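Local structure of nitrite transporter NirC (4FC4) at residues T5-A17 / H83-I96. The protein forms a pentameric channel of the formate/nitrite transporter family that carries nitrite into and out of the cell across the cytoplasmic membrane. Sequence-based numbering, arbitrary orientation.
Sequences TINKCAANAARIA and HTMFLTLGVKAGTI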
loop_
_atom_site.group_PDB
_atom_site.type_symbol
_atom_site.label_atom_id
_atom_site.label_comp_id
_atom_site.label_asym_id
_atom_site.label_seq_id
_atom_site.Cartn_x
_atom_site.Cartn_y
_atom_site.Cartn_z
ATOM N N THR B 5 -19.281 -8.694 18.035
ATOM C CA THR B 5 -19.429 -8.787 16.568
ATOM C C THR B 5 -20.731 -9.437 16.214
ATOM O O THR B 5 -21.456 -8.980 15.314
ATOM C CB THR B 5 -18.293 -9.588 15.927
ATOM O OG1 THR B 5 -17.062 -9.074 16.410
ATOM C CG2 THR B 5 -18.288 -9.453 14.412
ATOM N N ILE B 6 -21.019 -10.514 16.934
ATOM C CA ILE B 6 -22.253 -11.218 16.787
ATOM C C ILE B 6 -23.448 -10.301 17.032
ATOM O O ILE B 6 -24.357 -10.251 16.200
ATOM C CB ILE B 6 -22.259 -12.494 17.647
ATOM C CG1 ILE B 6 -21.426 -13.574 16.931
ATOM C CG2 ILE B 6 -23.678 -13.024 17.890
ATOM C CD1 ILE B 6 -20.846 -14.550 17.925
ATOM N N ASN B 7 -23.425 -9.524 18.108
ATOM C CA ASN B 7 -24.538 -8.581 18.367
ATOM C C ASN B 7 -24.708 -7.528 17.305
ATOM O O ASN B 7 -25.834 -7.216 16.961
ATOM C CB ASN B 7 -24.467 -7.941 19.745
ATOM C CG ASN B 7 -24.719 -8.944 20.855
ATOM O OD1 ASN B 7 -24.183 -8.802 21.950
ATOM N ND2 ASN B 7 -25.501 -9.986 20.568
ATOM N N LYS B 8 -23.601 -6.999 16.780
ATOM C CA LYS B 8 -23.645 -6.160 15.591
ATOM C C LYS B 8 -24.287 -6.812 14.355
ATOM O O LYS B 8 -25.113 -6.179 13.683
ATOM C CB LYS B 8 -22.254 -5.635 15.268
ATOM C CG LYS B 8 -21.891 -4.337 15.974
ATOM C CD LYS B 8 -20.451 -4.351 16.494
ATOM C CE LYS B 8 -19.714 -3.084 16.098
ATOM N NZ LYS B 8 -18.347 -3.195 16.665
ATOM N N CYS B 9 -23.953 -8.076 14.071
ATOM C CA CYS B 9 -24.600 -8.796 12.961
ATOM C C CYS B 9 -26.084 -9.009 13.170
ATOM O O CYS B 9 -26.901 -8.871 12.258
ATOM C CB CYS B 9 -23.965 -10.146 12.780
ATOM S SG CYS B 9 -22.257 -10.077 12.242
ATOM N N ALA B 10 -26.403 -9.389 14.388
ATOM C CA ALA B 10 -27.746 -9.520 14.851
ATOM C C ALA B 10 -28.537 -8.174 14.819
ATOM O O ALA B 10 -29.724 -8.176 14.504
ATOM C CB ALA B 10 -27.722 -10.116 16.263
ATOM N N ALA B 11 -27.902 -7.047 15.145
ATOM C CA ALA B 11 -28.600 -5.761 15.057
ATOM C C ALA B 11 -28.761 -5.457 13.572
ATOM O O ALA B 11 -29.812 -5.014 13.139
ATOM C CB ALA B 11 -27.863 -4.652 15.772
ATOM N N ASN B 12 -27.753 -5.760 12.773
ATOM C CA ASN B 12 -27.892 -5.563 11.347
ATOM C C ASN B 12 -29.060 -6.385 10.722
ATOM O O ASN B 12 -29.773 -5.943 9.811
ATOM C CB ASN B 12 -26.583 -5.895 10.699
ATOM C CG ASN B 12 -26.503 -5.411 9.271
ATOM O OD1 ASN B 12 -26.929 -4.306 8.938
ATOM N ND2 ASN B 12 -25.966 -6.247 8.414
ATOM N N ALA B 13 -29.270 -7.586 11.231
ATOM C CA ALA B 13 -30.279 -8.439 10.679
ATOM C C ALA B 13 -31.675 -7.859 10.953
ATOM O O ALA B 13 -32.533 -7.860 10.038
ATOM C CB ALA B 13 -30.109 -9.831 11.231
ATOM N N ALA B 14 -31.897 -7.359 12.181
ATOM C CA ALA B 14 -33.153 -6.628 12.528
ATOM C C ALA B 14 -33.370 -5.378 11.672
ATOM O O ALA B 14 -34.497 -5.083 11.268
ATOM C CB ALA B 14 -33.282 -6.305 14.039
ATOM N N ARG B 15 -32.289 -4.684 11.366
ATOM C CA ARG B 15 -32.326 -3.507 10.505
ATOM C C ARG B 15 -32.710 -3.870 9.096
ATOM O O ARG B 15 -33.504 -3.147 8.495
ATOM C CB ARG B 15 -30.962 -2.795 10.473
ATOM C CG ARG B 15 -31.009 -1.432 9.793
ATOM C CD ARG B 15 -29.637 -0.944 9.338
ATOM N NE ARG B 15 -28.832 -1.945 8.631
ATOM C CZ ARG B 15 -28.876 -2.189 7.307
ATOM N NH1 ARG B 15 -29.732 -1.546 6.519
ATOM N NH2 ARG B 15 -28.093 -3.117 6.761
ATOM N N ILE B 16 -32.117 -4.963 8.575
ATOM C CA ILE B 16 -32.463 -5.500 7.259
ATOM C C ILE B 16 -33.957 -5.877 7.228
ATOM O O ILE B 16 -34.690 -5.475 6.329
ATOM C CB ILE B 16 -31.575 -6.709 6.900
ATOM C CG1 ILE B 16 -30.133 -6.275 6.598
ATOM C CG2 ILE B 16 -32.159 -7.512 5.721
ATOM C CD1 ILE B 16 -29.154 -7.434 6.650
ATOM N N ALA B 17 -34.401 -6.608 8.251
ATOM C CA ALA B 17 -35.791 -6.928 8.433
ATOM C C ALA B 17 -36.680 -5.705 8.454
ATOM O O ALA B 17 -37.769 -5.742 7.858
ATOM C CB ALA B 17 -35.981 -7.718 9.705
ATOM N N HIS B 83 -26.003 -11.362 3.648
ATOM C CA HIS B 83 -27.251 -11.666 4.312
ATOM C C HIS B 83 -27.294 -13.081 4.844
ATOM O O HIS B 83 -27.870 -13.322 5.942
ATOM C CB HIS B 83 -28.461 -11.332 3.418
ATOM C CG HIS B 83 -28.770 -9.853 3.325
ATOM N ND1 HIS B 83 -29.959 -9.393 2.920
ATOM C CD2 HIS B 83 -27.979 -8.719 3.600
ATOM C CE1 HIS B 83 -29.980 -8.036 2.950
ATOM N NE2 HIS B 83 -28.762 -7.613 3.369
ATOM N N THR B 84 -26.672 -14.037 4.125
ATOM C CA THR B 84 -26.713 -15.434 4.620
ATOM C C THR B 84 -26.146 -15.555 6.051
ATOM O O THR B 84 -26.761 -16.277 6.907
ATOM C CB THR B 84 -26.016 -16.471 3.714
ATOM O OG1 THR B 84 -24.627 -16.214 3.698
ATOM C CG2 THR B 84 -26.572 -16.491 2.317
ATOM N N MET B 85 -24.994 -14.873 6.290
ATOM C CA MET B 85 -24.391 -14.751 7.643
ATOM C C MET B 85 -25.191 -13.891 8.621
ATOM O O MET B 85 -25.469 -14.346 9.736
ATOM C CB MET B 85 -22.954 -14.239 7.600
ATOM C CG MET B 85 -22.236 -14.134 8.950
ATOM S SD MET B 85 -20.523 -13.542 8.663
ATOM C CE MET B 85 -20.766 -11.793 8.378
ATOM N N PHE B 86 -25.587 -12.687 8.205
ATOM C CA PHE B 86 -26.172 -11.712 9.123
ATOM C C PHE B 86 -27.459 -12.282 9.712
ATOM O O PHE B 86 -27.703 -12.279 10.963
ATOM C CB PHE B 86 -26.473 -10.363 8.404
ATOM C CG PHE B 86 -25.249 -9.506 8.102
ATOM C CD1 PHE B 86 -24.360 -9.108 9.114
ATOM C CD2 PHE B 86 -24.994 -9.062 6.789
ATOM C CE1 PHE B 86 -23.242 -8.296 8.821
ATOM C CE2 PHE B 86 -23.880 -8.260 6.490
ATOM C CZ PHE B 86 -23.000 -7.887 7.499
ATOM N N LEU B 87 -28.295 -12.763 8.790
ATOM C CA LEU B 87 -29.597 -13.277 9.141
ATOM C C LEU B 87 -29.497 -14.516 10.014
ATOM O O LEU B 87 -30.321 -14.713 10.890
ATOM C CB LEU B 87 -30.437 -13.507 7.896
ATOM C CG LEU B 87 -30.636 -12.260 7.023
ATOM C CD1 LEU B 87 -31.593 -12.586 5.896
ATOM C CD2 LEU B 87 -31.213 -11.096 7.816
ATOM N N THR B 88 -28.454 -15.313 9.821
ATOM C CA THR B 88 -28.270 -16.526 10.608
ATOM C C THR B 88 -28.057 -16.127 12.071
ATOM O O THR B 88 -28.795 -16.609 12.982
ATOM C CB THR B 88 -27.076 -17.361 10.071
ATOM O OG1 THR B 88 -27.482 -18.002 8.850
ATOM C CG2 THR B 88 -26.622 -18.410 11.086
ATOM N N LEU B 89 -27.071 -15.246 12.273
ATOM C CA LEU B 89 -26.753 -14.687 13.574
ATOM C C LEU B 89 -27.967 -13.995 14.161
ATOM O O LEU B 89 -28.196 -14.078 15.366
ATOM C CB LEU B 89 -25.526 -13.735 13.500
ATOM C CG LEU B 89 -24.236 -14.524 13.214
ATOM C CD1 LEU B 89 -23.016 -13.651 12.983
ATOM C CD2 LEU B 89 -23.952 -15.475 14.368
ATOM N N GLY B 90 -28.753 -13.316 13.329
ATOM C CA GLY B 90 -30.027 -12.705 13.786
ATOM C C GLY B 90 -31.029 -13.720 14.333
ATOM O O GLY B 90 -31.600 -13.519 15.430
ATOM N N VAL B 91 -31.219 -14.828 13.608
ATOM C CA VAL B 91 -32.119 -15.903 14.107
ATOM C C VAL B 91 -31.560 -16.459 15.417
ATOM O O VAL B 91 -32.287 -16.593 16.400
ATOM C CB VAL B 91 -32.348 -17.028 13.045
ATOM C CG1 VAL B 91 -33.129 -18.194 13.625
ATOM C CG2 VAL B 91 -33.051 -16.465 11.798
ATOM N N LYS B 92 -30.259 -16.735 15.439
ATOM C CA LYS B 92 -29.602 -17.294 16.627
ATOM C C LYS B 92 -29.678 -16.345 17.856
ATOM O O LYS B 92 -29.956 -16.776 18.974
ATOM C CB LYS B 92 -28.152 -17.721 16.277
ATOM C CG LYS B 92 -28.033 -19.144 15.699
ATOM C CD LYS B 92 -28.066 -20.168 16.839
ATOM C CE LYS B 92 -28.641 -21.515 16.435
ATOM N NZ LYS B 92 -29.609 -21.945 17.458
ATOM N N ALA B 93 -29.494 -15.040 17.650
ATOM C CA ALA B 93 -29.583 -14.068 18.746
ATOM C C ALA B 93 -31.013 -13.771 19.185
ATOM O O ALA B 93 -31.230 -13.214 20.257
ATOM C CB ALA B 93 -28.916 -12.779 18.338
ATOM N N GLY B 94 -31.986 -14.136 18.363
ATOM C CA GLY B 94 -33.399 -13.873 18.666
ATOM C C GLY B 94 -33.881 -12.526 18.152
ATOM O O GLY B 94 -34.982 -12.149 18.434
ATOM N N THR B 95 -33.072 -11.789 17.379
ATOM C CA THR B 95 -33.531 -10.476 16.865
ATOM C C THR B 95 -34.504 -10.537 15.661
ATOM O O THR B 95 -35.251 -9.587 15.395
ATOM C CB THR B 95 -32.370 -9.530 16.542
ATOM O OG1 THR B 95 -31.649 -10.063 15.439
ATOM C CG2 THR B 95 -31.447 -9.309 17.756
ATOM N N ILE B 96 -34.482 -11.646 14.942
ATOM C CA ILE B 96 -35.437 -11.913 13.876
ATOM C C ILE B 96 -35.841 -13.396 13.966
ATOM O O ILE B 96 -35.148 -14.166 14.638
ATOM C CB ILE B 96 -34.824 -11.614 12.499
ATOM C CG1 ILE B 96 -33.593 -12.500 12.257
ATOM C CG2 ILE B 96 -34.445 -10.129 12.386
ATOM C CD1 ILE B 96 -33.225 -12.629 10.801
#
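N12 and F86 meet as an amide on a ring: ND2 lies 3.1 Å above the ring plane and over its centre, and the two planes stand 82° apart, so the amide stands on the ring with its ND2 end toward the centre of one face rather than stacking on it. CG of N12 is anti to the backbone N, which turns the amide to the ring, while OD1 is gripped side-on by NE and NH2 of R15, fixing its rotation. R15 in turn makes a salt bridge to E78, which is also hydrogen-bonded to H83 NE2.

Apolar contacts flank this pair. C9 CB sits at the F86 edge, in plane, and 3.6 Å from L89 CD1; I16 CD1 lies over a face of the H83 imidazole, 3.6 Å from its centroid and 28° off the normal, a CH-pi contact. The CA atoms come closest at A10 and G90, 4.1 Å apart; A13 CB packs against G90 CA at 3.8 Å.

One hydrogen bond crosses between the segments, from T95 OG1 to A10 O at 2.9 Å. It arrives from the opposite face of the carbonyl to A14 N, so that oxygen takes two donors. T95 follows G94, whose positive phi closes helix 80-93 in a Schellman motif.

The axes of segments 5-17 and 83-93 approach to 7.4 Å at a crossing angle of -100°: a near-orthogonal helix crossing with close CA approach at A10 and G90, placing the N-terminal helix 3-22 of the FNT fold against helix 80-93.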